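Local coordinates for amidohydrolase (Staphylococcus aureus, PDB 3NUR), which probably hydrolyses carbon–nitrogen bonds of a substrate not yet established, with a metal-binding TIM barrel of the amidohydrolase superfamily, at residues N115-A119 with D153-K157; V236-D242 with H273-V278; F147-N152 with T181-V187; Y201-Y205 with A214-A218. One frame throughout, in Å; residues are numbered along the deposited sequence. Where two conformers were deposited one is given.

Contact 1: N115-A119 with D153-K157; sequences NDQLA and DLGFK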
loop_
_atom_site.group_PDB
_atom_site.type_symbol
_atom_site.label_atom_id
_atom_site.label_comp_id
_atom_site.label_asym_id
_atom_site.label_seq_id
_atom_site.Cartn_x
_atom_site.Cartn_y
_atom_site.Cartn_z
ATOM N N ASN A 115 -5.081 -14.201 6.957
ATOM C CA ASN A 115 -6.334 -13.429 7.036
ATOM C C ASN A 115 -7.222 -13.859 8.213
ATOM O O ASN A 115 -7.766 -13.004 8.918
ATOM C CB ASN A 115 -7.095 -13.498 5.716
ATOM C CG ASN A 115 -6.327 -12.838 4.592
ATOM O OD1 ASN A 115 -5.692 -11.788 4.778
ATOM N ND2 ASN A 115 -6.430 -13.394 3.396
ATOM N N ASP A 116 -7.323 -15.170 8.451
ATOM C CA ASP A 116 -8.119 -15.684 9.576
ATOM C C ASP A 116 -7.534 -15.251 10.911
ATOM O O ASP A 116 -8.293 -14.838 11.790
ATOM C CB ASP A 116 -8.229 -17.223 9.520
ATOM C CG ASP A 116 -9.261 -17.743 8.528
ATOM O OD1 ASP A 116 -10.069 -16.927 8.018
ATOM O OD2 ASP A 116 -9.283 -18.969 8.284
ATOM N N GLN A 117 -6.199 -15.339 11.065
ATOM C CA GLN A 117 -5.556 -14.951 12.328
ATOM C C GLN A 117 -5.689 -13.453 12.552
ATOM O O GLN A 117 -5.925 -13.013 13.680
ATOM C CB GLN A 117 -4.090 -15.396 12.390
ATOM C CG GLN A 117 -3.933 -16.904 12.572
ATOM C CD GLN A 117 -2.557 -17.284 13.059
ATOM O OE1 GLN A 117 -2.057 -16.778 14.073
ATOM N NE2 GLN A 117 -1.933 -18.224 12.371
ATOM N N LEU A 118 -5.572 -12.663 11.468
ATOM C CA LEU A 118 -5.740 -11.215 11.546
ATOM C C LEU A 118 -7.153 -10.868 11.995
ATOM O O LEU A 118 -7.312 -10.047 12.899
ATOM C CB LEU A 118 -5.434 -10.524 10.193
ATOM C CG LEU A 118 -5.553 -8.969 10.219
ATOM C CD1 LEU A 118 -4.576 -8.346 11.255
ATOM C CD2 LEU A 118 -5.341 -8.364 8.811
ATOM N N ALA A 119 -8.177 -11.497 11.377
ATOM C CA ALA A 119 -9.588 -11.287 11.734
ATOM C C ALA A 119 -9.860 -11.616 13.223
ATOM O O ALA A 119 -10.607 -10.876 13.861
ATOM C CB ALA A 119 -10.491 -12.121 10.840
ATOM N N ASP A 153 -16.847 -11.970 4.666
ATOM C CA ASP A 153 -16.855 -12.806 5.868
ATOM C C ASP A 153 -16.030 -12.233 6.990
ATOM O O ASP A 153 -16.407 -12.405 8.137
ATOM C CB ASP A 153 -16.346 -14.237 5.585
ATOM C CG ASP A 153 -17.156 -15.061 4.608
ATOM O OD1 ASP A 153 -18.158 -14.533 4.071
ATOM O OD2 ASP A 153 -16.799 -16.249 4.395
ATOM N N LEU A 154 -14.869 -11.610 6.686
ATOM C CA LEU A 154 -13.971 -11.134 7.724
ATOM C C LEU A 154 -14.116 -9.656 8.084
ATOM O O LEU A 154 -13.524 -9.229 9.066
ATOM C CB LEU A 154 -12.494 -11.498 7.419
ATOM C CG LEU A 154 -12.179 -12.966 7.054
ATOM C CD1 LEU A 154 -10.677 -13.162 6.865
ATOM C CD2 LEU A 154 -12.712 -13.960 8.145
ATOM N N GLY A 155 -14.884 -8.906 7.298
ATOM C CA GLY A 155 -15.097 -7.484 7.554
ATOM C C GLY A 155 -13.884 -6.619 7.247
ATOM O O GLY A 155 -13.741 -5.514 7.797
ATOM N N PHE A 156 -13.011 -7.105 6.341
ATOM C CA PHE A 156 -11.836 -6.340 5.908
ATOM C C PHE A 156 -12.294 -5.206 4.974
ATOM O O PHE A 156 -13.421 -5.222 4.469
ATOM C CB PHE A 156 -10.780 -7.260 5.250
ATOM C CG PHE A 156 -9.982 -8.152 6.187
ATOM C CD1 PHE A 156 -10.323 -8.266 7.538
ATOM C CD2 PHE A 156 -8.942 -8.939 5.703
ATOM C CE1 PHE A 156 -9.613 -9.116 8.386
ATOM C CE2 PHE A 156 -8.230 -9.790 6.554
ATOM C CZ PHE A 156 -8.573 -9.878 7.888
ATOM N N LYS A 157 -11.418 -4.219 4.746
ATOM C CA LYS A 157 -11.760 -3.008 4.012
ATOM C C LYS A 157 -10.884 -2.682 2.798
ATOM O O LYS A 157 -10.924 -1.553 2.293
ATOM C CB LYS A 157 -11.816 -1.817 4.990
ATOM C CG LYS A 157 -12.869 -1.951 6.112
ATOM C CD LYS A 157 -14.291 -1.783 5.624
ATOM C CE LYS A 157 -15.294 -1.729 6.755
ATOM N NZ LYS A 157 -16.334 -0.692 6.498
#
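F156 drives its ring end-on into helix 104-124, between N115, L118 and A119. With CG beside the backbone N and anti to the carbonyl carbon (chi1 -74°), the CB-CG bond carries the ring toward that helix. One face of the ring, near its rim, rests on CB of L154, so L154 and F156, two residues apart, form one apolar wedge. Farther out, CE1 lies 4.0 Å from CB of A119, whose small methyl lets the loop come close to the helix. On the other flank CE2 approaches OD1 of N115 at 3.7 Å, in the plane of the ring, with the amide turned 81° against it. The tip, CZ, comes 3.4 Å from O of N115, a carbonyl oxygen already bonded to N of A119, and 3.7 Å from CD2 of L118. L154 widens the wedge: its CD1 lies 3.6 Å from O of N115 and its CD2 meets CB of A119 at 3.9 Å. ND2 of N115 is bonded to E146 and to the carbonyl of T134, and D116 forms a salt bridge with R149. G155, with positive phi, turns the chain out of the preceding helix. The contact thus seats the loop between helix 140-152 and strand 159-162 against the preceding barrel helix, 104-124.

Contact 2: V236-D242 with H273-V278; sequences VLSGIFD and HLNHSV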
loop_
_atom_site.group_PDB
_atom_site.type_symbol
_atom_site.label_atom_id
_atom_site.label_comp_id
_atom_site.label_asym_id
_atom_site.label_seq_id
_atom_site.Cartn_x
_atom_site.Cartn_y
_atom_site.Cartn_z
ATOM N N VAL A 236 -2.338 2.004 -14.874
ATOM C CA VAL A 236 -3.028 3.121 -15.508
ATOM C C VAL A 236 -3.004 2.970 -17.036
ATOM O O VAL A 236 -4.053 3.072 -17.658
ATOM C CB VAL A 236 -2.428 4.474 -15.037
ATOM C CG1 VAL A 236 -2.909 5.639 -15.901
ATOM C CG2 VAL A 236 -2.732 4.724 -13.560
ATOM N N LEU A 237 -1.809 2.777 -17.627
ATOM C CA LEU A 237 -1.631 2.657 -19.082
ATOM C C LEU A 237 -2.396 1.496 -19.710
ATOM O O LEU A 237 -2.805 1.603 -20.870
ATOM C CB LEU A 237 -0.133 2.607 -19.477
ATOM C CG LEU A 237 0.732 3.804 -19.059
ATOM C CD1 LEU A 237 2.179 3.592 -19.476
ATOM C CD2 LEU A 237 0.183 5.137 -19.615
ATOM N N SER A 238 -2.616 0.414 -18.938
ATOM C CA SER A 238 -3.370 -0.764 -19.412
ATOM C C SER A 238 -4.907 -0.536 -19.453
ATOM O O SER A 238 -5.637 -1.415 -19.925
ATOM C CB SER A 238 -3.048 -1.996 -18.576
ATOM O OG SER A 238 -3.677 -1.956 -17.304
ATOM N N GLY A 239 -5.373 0.606 -18.931
ATOM C CA GLY A 239 -6.792 0.963 -18.927
ATOM C C GLY A 239 -7.668 0.378 -17.836
ATOM O O GLY A 239 -8.903 0.419 -17.948
ATOM N N ILE A 240 -7.053 -0.105 -16.738
ATOM C CA ILE A 240 -7.779 -0.687 -15.596
ATOM C C ILE A 240 -8.824 0.322 -15.050
ATOM O O ILE A 240 -9.954 -0.063 -14.743
ATOM C CB ILE A 240 -6.768 -1.137 -14.490
ATOM C CG1 ILE A 240 -6.160 -2.532 -14.836
ATOM C CG2 ILE A 240 -7.409 -1.126 -13.069
ATOM C CD1 ILE A 240 -5.000 -2.954 -13.955
ATOM N N PHE A 241 -8.443 1.601 -14.965
ATOM C CA PHE A 241 -9.327 2.626 -14.427
ATOM C C PHE A 241 -10.392 3.142 -15.408
ATOM O O PHE A 241 -11.277 3.883 -14.996
ATOM C CB PHE A 241 -8.536 3.744 -13.746
ATOM C CG PHE A 241 -7.568 3.219 -12.712
ATOM C CD1 PHE A 241 -7.984 2.969 -11.408
ATOM C CD2 PHE A 241 -6.235 2.978 -13.042
ATOM C CE1 PHE A 241 -7.083 2.478 -10.454
ATOM C CE2 PHE A 241 -5.344 2.470 -12.096
ATOM C CZ PHE A 241 -5.770 2.228 -10.809
ATOM N N ASP A 242 -10.329 2.711 -16.673
ATOM C CA ASP A 242 -11.368 2.987 -17.663
ATOM C C ASP A 242 -12.385 1.838 -17.571
ATOM O O ASP A 242 -13.584 2.101 -17.589
ATOM C CB ASP A 242 -10.778 3.102 -19.072
ATOM C CG ASP A 242 -10.128 4.443 -19.348
ATOM O OD1 ASP A 242 -10.222 5.340 -18.481
ATOM O OD2 ASP A 242 -9.492 4.583 -20.409
ATOM N N HIS A 273 -5.172 5.985 -26.199
ATOM C CA HIS A 273 -6.160 4.917 -26.040
ATOM C C HIS A 273 -6.947 5.032 -24.711
ATOM O O HIS A 273 -7.962 4.350 -24.543
ATOM C CB HIS A 273 -5.470 3.548 -26.116
ATOM C CG HIS A 273 -4.482 3.331 -25.008
ATOM N ND1 HIS A 273 -3.253 3.957 -25.012
ATOM C CD2 HIS A 273 -4.589 2.581 -23.887
ATOM C CE1 HIS A 273 -2.658 3.581 -23.889
ATOM N NE2 HIS A 273 -3.408 2.732 -23.199
ATOM N N LEU A 274 -6.476 5.867 -23.770
ATOM C CA LEU A 274 -7.159 6.053 -22.487
ATOM C C LEU A 274 -8.213 7.146 -22.598
ATOM O O LEU A 274 -8.086 8.039 -23.438
ATOM C CB LEU A 274 -6.167 6.412 -21.372
ATOM C CG LEU A 274 -5.017 5.404 -21.124
ATOM C CD1 LEU A 274 -4.011 5.978 -20.103
ATOM C CD2 LEU A 274 -5.569 4.044 -20.652
ATOM N N ASN A 275 -9.226 7.099 -21.729
ATOM C CA ASN A 275 -10.280 8.123 -21.732
ATOM C C ASN A 275 -9.810 9.480 -21.217
ATOM O O ASN A 275 -10.394 10.509 -21.579
ATOM C CB ASN A 275 -11.464 7.647 -20.890
ATOM C CG ASN A 275 -12.227 6.487 -21.486
ATOM O OD1 ASN A 275 -12.147 6.195 -22.681
ATOM N ND2 ASN A 275 -13.003 5.808 -20.656
ATOM N N HIS A 276 -8.802 9.479 -20.309
ATOM C CA HIS A 276 -8.323 10.685 -19.642
ATOM C C HIS A 276 -6.818 10.853 -19.790
ATOM O O HIS A 276 -6.130 9.918 -20.215
ATOM C CB HIS A 276 -8.659 10.601 -18.134
ATOM C CG HIS A 276 -10.095 10.247 -17.853
ATOM N ND1 HIS A 276 -11.105 11.183 -17.981
ATOM C CD2 HIS A 276 -10.641 9.054 -17.512
ATOM C CE1 HIS A 276 -12.232 10.542 -17.688
ATOM N NE2 HIS A 276 -12.007 9.250 -17.427
ATOM N N SER A 277 -6.302 12.034 -19.381
ATOM C CA SER A 277 -4.854 12.264 -19.395
ATOM C C SER A 277 -4.238 11.345 -18.332
ATOM O O SER A 277 -4.938 10.931 -17.397
ATOM C CB SER A 277 -4.531 13.719 -19.079
ATOM O OG SER A 277 -4.742 14.011 -17.707
ATOM N N VAL A 278 -2.939 11.030 -18.458
ATOM C CA VAL A 278 -2.255 10.156 -17.495
ATOM C C VAL A 278 -2.369 10.697 -16.050
ATOM O O VAL A 278 -2.714 9.934 -15.133
ATOM C CB VAL A 278 -0.786 9.877 -17.928
ATOM C CG1 VAL A 278 0.020 9.218 -16.805
ATOM C CG2 VAL A 278 -0.742 9.025 -19.194
HETATM O O HOH W 1 -12.708 6.400 -17.545
HETATM O O HOH W 2 -9.334 2.847 -22.409
#
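OD2 of D242 is gripped by two donors: the backbone N of N275 at 2.9 Å and a water at 2.7 Å, which also donates to O of H273. The N-H of N275 arrives on the syn side of the carboxylate, tilted 26° out of its plane. The amide of N275 then lies stacked over the carboxylate, with planes 22° apart and ND2 3.4 Å from CG of D242. A second water receives ND2 of N275, donates to OD1 of D242 and joins NE2 of H276. OD1 is also bonded to the hydroxyl of Y281. An aspartate suits this place because its short, two-oxygen head can serve backbone, water and tyrosine together.

At the other end, NE2 of H273 donates to O of L237 at 2.7 Å, almost straight and in the plane of both the ring and the carbonyl. Its chi1 of 63° sets CG between the backbone N and the carbonyl carbon, swinging the ring toward the end of helix 223-237. That helix closes in a Schellman motif at G239, whose CA lies 3.7 Å from CD2 of L274. This leucine fills the middle, while CD2 of L237 meets CG2 of V278 at 4.0 Å. Hydrogen bonds at both ends of an apolar centre therefore fix the loop's position, and the several donors around D242 would be expected to favour its ionised form.

Contact 3: F147-N152 with T181-V187; sequences FERCIN and TAENLDV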
loop_
_atom_site.group_PDB
_atom_site.type_symbol
_atom_site.label_atom_id
_atom_site.label_comp_id
_atom_site.label_asym_id
_atom_site.label_seq_id
_atom_site.Cartn_x
_atom_site.Cartn_y
_atom_site.Cartn_z
ATOM N N PHE A 147 -10.287 -12.529 -1.696
ATOM C CA PHE A 147 -10.577 -11.101 -1.551
ATOM C C PHE A 147 -12.037 -10.929 -1.101
ATOM O O PHE A 147 -12.310 -10.209 -0.136
ATOM C CB PHE A 147 -10.358 -10.373 -2.900
ATOM C CG PHE A 147 -10.077 -8.883 -2.873
ATOM C CD1 PHE A 147 -10.245 -8.142 -1.704
ATOM C CD2 PHE A 147 -9.625 -8.225 -4.014
ATOM C CE1 PHE A 147 -9.983 -6.760 -1.681
ATOM C CE2 PHE A 147 -9.349 -6.853 -3.990
ATOM C CZ PHE A 147 -9.536 -6.123 -2.825
ATOM N N GLU A 148 -12.964 -11.594 -1.810
ATOM C CA GLU A 148 -14.398 -11.560 -1.523
ATOM C C GLU A 148 -14.653 -12.090 -0.112
ATOM O O GLU A 148 -15.453 -11.487 0.620
ATOM C CB GLU A 148 -15.186 -12.365 -2.587
ATOM C CG GLU A 148 -16.707 -12.285 -2.437
ATOM C CD GLU A 148 -17.371 -13.299 -1.516
ATOM O OE1 GLU A 148 -16.912 -14.464 -1.466
ATOM O OE2 GLU A 148 -18.370 -12.930 -0.857
ATOM N N ARG A 149 -13.965 -13.198 0.275
ATOM C CA ARG A 149 -14.108 -13.803 1.606
ATOM C C ARG A 149 -13.668 -12.814 2.688
ATOM O O ARG A 149 -14.376 -12.638 3.667
ATOM C CB ARG A 149 -13.318 -15.118 1.717
ATOM C CG ARG A 149 -13.560 -15.855 3.025
ATOM C CD ARG A 149 -12.733 -17.109 3.128
ATOM N NE ARG A 149 -11.343 -16.848 3.499
ATOM C CZ ARG A 149 -10.884 -16.844 4.744
ATOM N NH1 ARG A 149 -9.599 -16.645 4.979
ATOM N NH2 ARG A 149 -11.712 -17.027 5.767
ATOM N N CYS A 150 -12.523 -12.139 2.486
ATOM C CA CYS A 150 -12.005 -11.160 3.437
ATOM C C CYS A 150 -12.981 -10.025 3.658
ATOM O O CYS A 150 -13.212 -9.631 4.797
ATOM C CB CYS A 150 -10.649 -10.638 2.973
ATOM S SG CYS A 150 -9.300 -11.816 3.211
ATOM N N ILE A 151 -13.554 -9.497 2.573
ATOM C CA ILE A 151 -14.467 -8.375 2.676
ATOM C C ILE A 151 -15.786 -8.802 3.281
ATOM O O ILE A 151 -16.193 -8.237 4.289
ATOM C CB ILE A 151 -14.612 -7.599 1.326
ATOM C CG1 ILE A 151 -13.240 -7.148 0.731
ATOM C CG2 ILE A 151 -15.612 -6.421 1.424
ATOM C CD1 ILE A 151 -12.174 -6.532 1.636
ATOM N N ASN A 152 -16.432 -9.814 2.693
ATOM C CA ASN A 152 -17.759 -10.256 3.134
ATOM C C ASN A 152 -17.838 -11.110 4.402
ATOM O O ASN A 152 -18.812 -10.986 5.139
ATOM C CB ASN A 152 -18.563 -10.827 1.955
ATOM C CG ASN A 152 -18.880 -9.787 0.898
ATOM O OD1 ASN A 152 -18.906 -8.576 1.160
ATOM N ND2 ASN A 152 -19.099 -10.229 -0.325
ATOM N N THR A 181 -12.792 -7.375 -8.931
ATOM C CA THR A 181 -13.287 -7.776 -7.615
ATOM C C THR A 181 -13.256 -6.606 -6.641
ATOM O O THR A 181 -14.261 -6.335 -5.993
ATOM C CB THR A 181 -12.571 -9.044 -7.139
ATOM O OG1 THR A 181 -12.836 -10.080 -8.085
ATOM C CG2 THR A 181 -13.033 -9.492 -5.781
ATOM N N ALA A 182 -12.116 -5.880 -6.580
ATOM C CA ALA A 182 -11.983 -4.698 -5.731
ATOM C C ALA A 182 -13.064 -3.651 -6.062
ATOM O O ALA A 182 -13.706 -3.153 -5.140
ATOM C CB ALA A 182 -10.591 -4.090 -5.878
ATOM N N GLU A 183 -13.315 -3.365 -7.356
ATOM C CA GLU A 183 -14.346 -2.378 -7.705
ATOM C C GLU A 183 -15.745 -2.853 -7.266
ATOM O O GLU A 183 -16.491 -2.087 -6.649
ATOM C CB GLU A 183 -14.322 -2.041 -9.198
ATOM C CG GLU A 183 -15.110 -0.768 -9.496
ATOM C CD GLU A 183 -15.606 -0.557 -10.912
ATOM O OE1 GLU A 183 -15.926 -1.554 -11.598
ATOM O OE2 GLU A 183 -15.702 0.621 -11.327
ATOM N N ASN A 184 -16.059 -4.137 -7.535
ATOM C CA ASN A 184 -17.329 -4.774 -7.160
ATOM C C ASN A 184 -17.557 -4.695 -5.653
ATOM O O ASN A 184 -18.679 -4.427 -5.226
ATOM C CB ASN A 184 -17.358 -6.233 -7.618
ATOM C CG ASN A 184 -17.762 -6.433 -9.067
ATOM O OD1 ASN A 184 -18.161 -5.498 -9.777
ATOM N ND2 ASN A 184 -17.679 -7.674 -9.544
ATOM N N LEU A 185 -16.491 -4.898 -4.855
ATOM C CA LEU A 185 -16.569 -4.847 -3.395
ATOM C C LEU A 185 -16.481 -3.415 -2.835
ATOM O O LEU A 185 -16.707 -3.230 -1.635
ATOM C CB LEU A 185 -15.487 -5.733 -2.773
ATOM C CG LEU A 185 -15.552 -7.238 -3.073
ATOM C CD1 LEU A 185 -14.226 -7.911 -2.720
ATOM C CD2 LEU A 185 -16.713 -7.904 -2.357
ATOM N N ASP A 186 -16.174 -2.409 -3.705
ATOM C CA ASP A 186 -16.034 -0.987 -3.332
ATOM C C ASP A 186 -14.931 -0.775 -2.273
ATOM O O ASP A 186 -15.107 -0.055 -1.279
ATOM C CB ASP A 186 -17.383 -0.379 -2.893
ATOM C CG ASP A 186 -17.456 1.128 -2.993
ATOM O OD1 ASP A 186 -16.763 1.706 -3.871
ATOM O OD2 ASP A 186 -18.240 1.730 -2.233
ATOM N N VAL A 187 -13.793 -1.456 -2.478
ATOM C CA VAL A 187 -12.666 -1.362 -1.542
ATOM C C VAL A 187 -11.376 -1.023 -2.310
ATOM O O VAL A 187 -11.253 -1.433 -3.465
ATOM C CB VAL A 187 -12.486 -2.626 -0.663
ATOM C CG1 VAL A 187 -13.662 -2.818 0.303
ATOM C CG2 VAL A 187 -12.243 -3.884 -1.512
#
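L185 is the knob of this helix pair: its side chain enters the hollow formed by F147, E148, I151 and N152. CG, anti to the carbonyl carbon (chi1 -62°), points into the hollow, and the two methyls go to different walls. CD1 presses on CG1 of I151 at 3.7 Å and lies over one face of the F147 ring, offset toward the rim; CD2 turns to the amide of N152, 3.9 Å from ND2. That amide is steadied by a bond of 2.8 Å from ND2 to OE2 of E148, one turn back, a polar rim beside CD2.

F147 is the complementary bulge, its ring sliding past L185 in the opposite direction. Its CE2 touches CB of A182 at 3.6 Å, where a small residue accommodates the broad ring, and CE1 meets CG2 of V187 at 3.7 Å. T181 offers its methyl to CB of F147, turning its hydroxyl to the carbonyl of I177. I151 and V187 reach toward each other tip to tip. Helices 140-152 and 176-185 run nearly parallel here, their short axes 10.5 Å apart at 21°. Cohesion across them comes from hydrophobic and dispersion contacts, so fit of shape does the work.

Contact 4: Y201-Y205 with A214-A218; sequences YQSYY and AATFA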
loop_
_atom_site.group_PDB
_atom_site.type_symbol
_atom_site.label_atom_id
_atom_site.label_comp_id
_atom_site.label_asym_id
_atom_site.label_seq_id
_atom_site.Cartn_x
_atom_site.Cartn_y
_atom_site.Cartn_z
ATOM N N TYR A 201 18.107 -6.114 -10.542
ATOM C CA TYR A 201 19.159 -5.962 -9.535
ATOM C C TYR A 201 20.550 -5.942 -10.191
ATOM O O TYR A 201 21.363 -5.060 -9.884
ATOM C CB TYR A 201 19.088 -7.079 -8.480
ATOM C CG TYR A 201 20.189 -6.988 -7.443
ATOM C CD1 TYR A 201 20.282 -5.892 -6.589
ATOM C CD2 TYR A 201 21.165 -7.981 -7.341
ATOM C CE1 TYR A 201 21.297 -5.801 -5.632
ATOM C CE2 TYR A 201 22.186 -7.900 -6.387
ATOM C CZ TYR A 201 22.241 -6.810 -5.531
ATOM O OH TYR A 201 23.236 -6.722 -4.592
ATOM N N GLN A 202 20.810 -6.910 -11.089
ATOM C CA GLN A 202 22.109 -7.013 -11.776
ATOM C C GLN A 202 22.355 -5.840 -12.756
ATOM O O GLN A 202 23.483 -5.360 -12.847
ATOM C CB GLN A 202 22.231 -8.367 -12.518
ATOM C CG GLN A 202 22.221 -9.596 -11.620
ATOM C CD GLN A 202 23.491 -9.784 -10.835
ATOM O OE1 GLN A 202 24.601 -9.576 -11.336
ATOM N NE2 GLN A 202 23.354 -10.210 -9.587
ATOM N N SER A 203 21.327 -5.385 -13.486
ATOM C CA SER A 203 21.521 -4.296 -14.459
ATOM C C SER A 203 21.600 -2.913 -13.836
ATOM O O SER A 203 22.414 -2.096 -14.260
ATOM C CB SER A 203 20.402 -4.293 -15.502
ATOM O OG SER A 203 20.451 -5.464 -16.300
ATOM N N TYR A 204 20.718 -2.627 -12.874
ATOM C CA TYR A 204 20.608 -1.288 -12.311
ATOM C C TYR A 204 21.284 -1.015 -10.983
ATOM O O TYR A 204 21.636 0.139 -10.724
ATOM C CB TYR A 204 19.123 -0.875 -12.218
ATOM C CG TYR A 204 18.570 -0.107 -13.410
ATOM C CD1 TYR A 204 19.406 0.343 -14.429
ATOM C CD2 TYR A 204 17.217 0.216 -13.490
ATOM C CE1 TYR A 204 18.911 1.079 -15.504
ATOM C CE2 TYR A 204 16.707 0.955 -14.561
ATOM C CZ TYR A 204 17.562 1.397 -15.559
ATOM O OH TYR A 204 17.076 2.120 -16.620
ATOM N N TYR A 205 21.328 -2.010 -10.084
ATOM C CA TYR A 205 21.788 -1.757 -8.708
ATOM C C TYR A 205 23.149 -2.273 -8.329
ATOM O O TYR A 205 23.809 -1.653 -7.503
ATOM C CB TYR A 205 20.667 -2.045 -7.674
ATOM C CG TYR A 205 19.418 -1.262 -8.038
ATOM C CD1 TYR A 205 19.380 0.125 -7.908
ATOM C CD2 TYR A 205 18.327 -1.891 -8.639
ATOM C CE1 TYR A 205 18.266 0.863 -8.317
ATOM C CE2 TYR A 205 17.219 -1.161 -9.073
ATOM C CZ TYR A 205 17.202 0.217 -8.932
ATOM O OH TYR A 205 16.114 0.947 -9.370
ATOM N N ALA A 214 24.828 -1.995 -2.813
ATOM C CA ALA A 214 23.978 -2.411 -3.926
ATOM C C ALA A 214 22.619 -2.920 -3.402
ATOM O O ALA A 214 21.585 -2.560 -3.958
ATOM C CB ALA A 214 24.676 -3.520 -4.714
ATOM N N ALA A 215 22.623 -3.753 -2.345
ATOM C CA ALA A 215 21.370 -4.321 -1.819
ATOM C C ALA A 215 20.424 -3.263 -1.251
ATOM O O ALA A 215 19.219 -3.327 -1.514
ATOM C CB ALA A 215 21.662 -5.390 -0.762
ATOM N N THR A 216 20.951 -2.315 -0.443
ATOM C CA THR A 216 20.098 -1.263 0.124
ATOM C C THR A 216 19.617 -0.304 -1.000
ATOM O O THR A 216 18.465 0.122 -1.003
ATOM C CB THR A 216 20.768 -0.562 1.306
ATOM O OG1 THR A 216 21.970 0.075 0.853
ATOM C CG2 THR A 216 21.047 -1.518 2.486
ATOM N N PHE A 217 20.499 -0.002 -1.967
ATOM C CA PHE A 217 20.185 0.831 -3.129
ATOM C C PHE A 217 19.002 0.205 -3.911
ATOM O O PHE A 217 18.026 0.901 -4.234
ATOM C CB PHE A 217 21.445 0.964 -4.013
ATOM C CG PHE A 217 21.364 1.799 -5.278
ATOM C CD1 PHE A 217 20.379 2.773 -5.434
ATOM C CD2 PHE A 217 22.345 1.696 -6.257
ATOM C CE1 PHE A 217 20.313 3.533 -6.598
ATOM C CE2 PHE A 217 22.301 2.491 -7.412
ATOM C CZ PHE A 217 21.299 3.416 -7.564
ATOM N N ALA A 218 19.050 -1.114 -4.126
ATOM C CA ALA A 218 18.000 -1.857 -4.842
ATOM C C ALA A 218 16.701 -1.921 -4.072
ATOM O O ALA A 218 15.649 -2.080 -4.681
ATOM C CB ALA A 218 18.471 -3.278 -5.118
#
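The ring of Y205 is enclosed by A218, Y204 and F217. CA of A218 lies over one face, 3.9 Å from the ring centroid, a CH-pi contact; CB of Y204 covers the opposite face near its rim. The edge of Y205 points into F217: CD1 stands over the centre of the phenylalanine ring in a T-shaped pair, with centroids 4.8 Å apart and planes at 84°. In this geometry the slightly positive ring hydrogens of the tyrosine face the pi cloud of F217. F217 extends with CG anti to its own N (chi1 -179°), which carries the ring out toward Y205.

Y201 is used differently, since it meets the second helix with its edge. CB of A218 lies close to the plane of this ring, 3.5 Å from CD1, and also touches CB of Y205 at 3.6 Å, so one methyl fills the gap between two tyrosines. Farther out, OH of Y201 passes CB of A214 at 3.5 Å on its way to a hydrogen bond with E211. The same methyl of A214 sits against O of Y205, a carbonyl that is bonded to the hydroxyl of Y209. Alanines at 214 and 218, one turn apart, offer a shallow surface on which the Y205 face and the Y201 edge come close to the helix backbone.

The short axes cross at 90°, 10.1 Å apart. Two short helices joined by a short loop and packed at right angles make up this part of the chain, an excursion inserted between strand 189-192 and helix 223-237 of the TIM barrel.

Overall arrangement
Contacts 1 and 3 are neighbours, their centres about 12 Å apart, and share helix 140-152: one side faces helix 104-124, the other helix 176-185. The salt bridge of D116 with R149 joins them, and their segments alternate along the chain, as expected for successive helices around a TIM barrel. Contact 4 follows, then contact 2. Contact 4 lies about 36 Å, centre to centre, from both contacts 1 and 3, on the opposite side of the chain's centre, in the insertion after strand 189-192, which ends in the calcium ligand H192. Contact 2, its centre about 22 Å from that of contact 3, ties the end of helix 223-237 to a later loop. Contacts 1 to 3 thus join elements of the outer layer, while contact 4 holds the excursion's own helices together.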